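Local coordinates for protein hepatocyte growth factor-regulated tyrosine kinase substrate (Drosophila melanogaster, PDB 1DVP) that drives endosomal membrane invagination and multivesicular body formation, promoting degradation of activated tyrosine kinase receptors, probably by sorting them there, and binds ubiquitin, phosphatidylinositol and zinc, at residues A[65-70]-A[106-111]. Numbering follows the deposited sequence.
Sequences VLESIV and MLELVQ
The carboxylate of E67 presents one face to L109, whose methyl CD2 sits over it, displaced from the carboxylate carbon toward OE1; L109 CD2 is 3.6 Å from E67 OE1. The carboxylate of E108 is turned nearly perpendicular to that of E67, and the two approach through single oxygens, E67 OE1 to E108 OE1 at 4.4 Å. These like charges share a counter-ion: K105, one turn before L109, forms salt bridges to both OE1 atoms, which probably offsets much of their repulsion.

The same leucine methyl also packs along the aliphatic part of E67, with L109 CD2 3.7 Å from E67 CB and 3.8 Å from E67 CG. CG of E67 stands anti to the backbone N (chi1 175°) and the chain stays extended beyond it, passing alongside the methyl and leaving the carboxylate beside it, between the two helices; the two side chains cross at about a right angle. The interface is slight, burying 141 Å² in all, and the backbones come closest at E67 CA and L109 CA, 7.1 Å apart.

Helices 56-72 and 100-116 of the VHS domain run in roughly the same direction here, with helices 74-81 and 84-96 between them in the chain. Helix 84-96 joins them, its F90 touching both L66 and M106, while helix 40-51 packs on V65, L66 and I69 through I47, and helix 23-34 on S68 and I69.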
loop_
_atom_site.group_PDB
_atom_site.type_symbol
_atom_site.label_atom_id
_atom_site.label_comp_id
_atom_site.label_asym_id
_atom_site.label_seq_id
_atom_site.Cartn_x
_atom_site.Cartn_y
_atom_site.Cartn_z
ATOM N N VAL A 65 20.643 19.909 0.618
ATOM C CA VAL A 65 19.949 20.158 1.875
ATOM C C VAL A 65 18.989 21.334 1.655
ATOM O O VAL A 65 17.832 21.310 2.072
ATOM C CB VAL A 65 20.964 20.473 3.035
ATOM C CG1 VAL A 65 20.226 20.967 4.309
ATOM C CG2 VAL A 65 21.772 19.219 3.341
ATOM N N LEU A 66 19.485 22.364 0.985
ATOM C CA LEU A 66 18.685 23.549 0.695
ATOM C C LEU A 66 17.452 23.226 -0.155
ATOM O O LEU A 66 16.364 23.690 0.125
ATOM C CB LEU A 66 19.562 24.576 -0.034
ATOM C CG LEU A 66 19.315 26.074 0.248
ATOM C CD1 LEU A 66 19.883 26.851 -0.959
ATOM C CD2 LEU A 66 17.827 26.413 0.494
ATOM N N GLU A 67 17.619 22.426 -1.194
ATOM C CA GLU A 67 16.504 22.043 -2.047
ATOM C C GLU A 67 15.403 21.368 -1.210
ATOM O O GLU A 67 14.208 21.612 -1.398
ATOM C CB GLU A 67 17.004 21.096 -3.122
ATOM C CG GLU A 67 15.929 20.489 -4.052
ATOM C CD GLU A 67 16.573 19.499 -5.033
ATOM O OE1 GLU A 67 17.833 19.405 -5.006
ATOM O OE2 GLU A 67 15.857 18.821 -5.807
ATOM N N SER A 68 15.842 20.523 -0.277
ATOM C CA SER A 68 14.944 19.774 0.588
ATOM C C SER A 68 14.152 20.591 1.577
ATOM O O SER A 68 12.975 20.307 1.773
ATOM C CB SER A 68 15.715 18.688 1.354
ATOM O OG SER A 68 16.288 17.794 0.447
ATOM N N ILE A 69 14.764 21.575 2.228
ATOM C CA ILE A 69 13.961 22.339 3.184
ATOM C C ILE A 69 13.000 23.288 2.458
ATOM O O ILE A 69 11.912 23.574 2.947
ATOM C CB ILE A 69 14.849 23.115 4.234
ATOM C CG1 ILE A 69 15.718 24.180 3.551
ATOM C CG2 ILE A 69 15.763 22.128 4.966
ATOM C CD1 ILE A 69 16.385 25.154 4.567
ATOM N N VAL A 70 13.393 23.749 1.270
ATOM C CA VAL A 70 12.528 24.634 0.515
ATOM C C VAL A 70 11.360 23.785 0.112
ATOM O O VAL A 70 10.205 24.209 0.133
ATOM C CB VAL A 70 13.217 25.188 -0.771
ATOM C CG1 VAL A 70 12.140 25.770 -1.760
ATOM C CG2 VAL A 70 14.181 26.286 -0.394
ATOM N N MET A 106 23.188 24.846 -8.732
ATOM C CA MET A 106 22.537 26.097 -8.350
ATOM C C MET A 106 21.659 26.628 -9.486
ATOM O O MET A 106 20.570 27.169 -9.246
ATOM C CB MET A 106 23.576 27.143 -7.960
ATOM C CG MET A 106 23.013 28.410 -7.324
ATOM S SD MET A 106 22.217 28.169 -5.671
ATOM C CE MET A 106 20.541 28.057 -6.176
ATOM N N LEU A 107 22.141 26.472 -10.718
ATOM C CA LEU A 107 21.423 26.924 -11.898
ATOM C C LEU A 107 20.125 26.143 -12.005
ATOM O O LEU A 107 19.074 26.704 -12.284
ATOM C CB LEU A 107 22.285 26.729 -13.153
ATOM C CG LEU A 107 22.768 28.021 -13.861
ATOM C CD1 LEU A 107 22.641 29.252 -12.957
ATOM C CD2 LEU A 107 24.216 27.818 -14.335
ATOM N N GLU A 108 20.207 24.841 -11.782
ATOM C CA GLU A 108 19.026 23.978 -11.795
ATOM C C GLU A 108 17.996 24.411 -10.719
ATOM O O GLU A 108 16.810 24.516 -11.009
ATOM C CB GLU A 108 19.470 22.523 -11.549
ATOM C CG GLU A 108 18.357 21.502 -11.224
ATOM C CD GLU A 108 18.914 20.293 -10.432
ATOM O OE1 GLU A 108 18.458 20.049 -9.296
ATOM O OE2 GLU A 108 19.831 19.603 -10.943
ATOM N N LEU A 109 18.459 24.684 -9.499
ATOM C CA LEU A 109 17.578 25.073 -8.393
ATOM C C LEU A 109 16.883 26.395 -8.692
ATOM O O LEU A 109 15.684 26.536 -8.491
ATOM C CB LEU A 109 18.360 25.164 -7.064
ATOM C CG LEU A 109 18.963 23.833 -6.535
ATOM C CD1 LEU A 109 19.657 24.072 -5.213
ATOM C CD2 LEU A 109 17.895 22.771 -6.346
ATOM N N VAL A 110 17.649 27.364 -9.183
ATOM C CA VAL A 110 17.069 28.663 -9.526
ATOM C C VAL A 110 15.888 28.493 -10.478
ATOM O O VAL A 110 14.866 29.091 -10.284
ATOM C CB VAL A 110 18.095 29.561 -10.215
ATOM C CG1 VAL A 110 17.351 30.741 -10.936
ATOM C CG2 VAL A 110 19.102 30.072 -9.200
ATOM N N GLN A 111 16.059 27.663 -11.506
ATOM C CA GLN A 111 15.041 27.388 -12.524
ATOM C C GLN A 111 13.898 26.565 -11.942
ATOM O O GLN A 111 12.713 26.822 -12.213
ATOM C CB GLN A 111 15.693 26.645 -13.705
ATOM C CG GLN A 111 14.723 26.067 -14.701
ATOM C CD GLN A 111 15.414 25.351 -15.861
ATOM O OE1 GLN A 111 16.068 24.310 -15.679
ATOM N NE2 GLN A 111 15.287 25.919 -17.059
#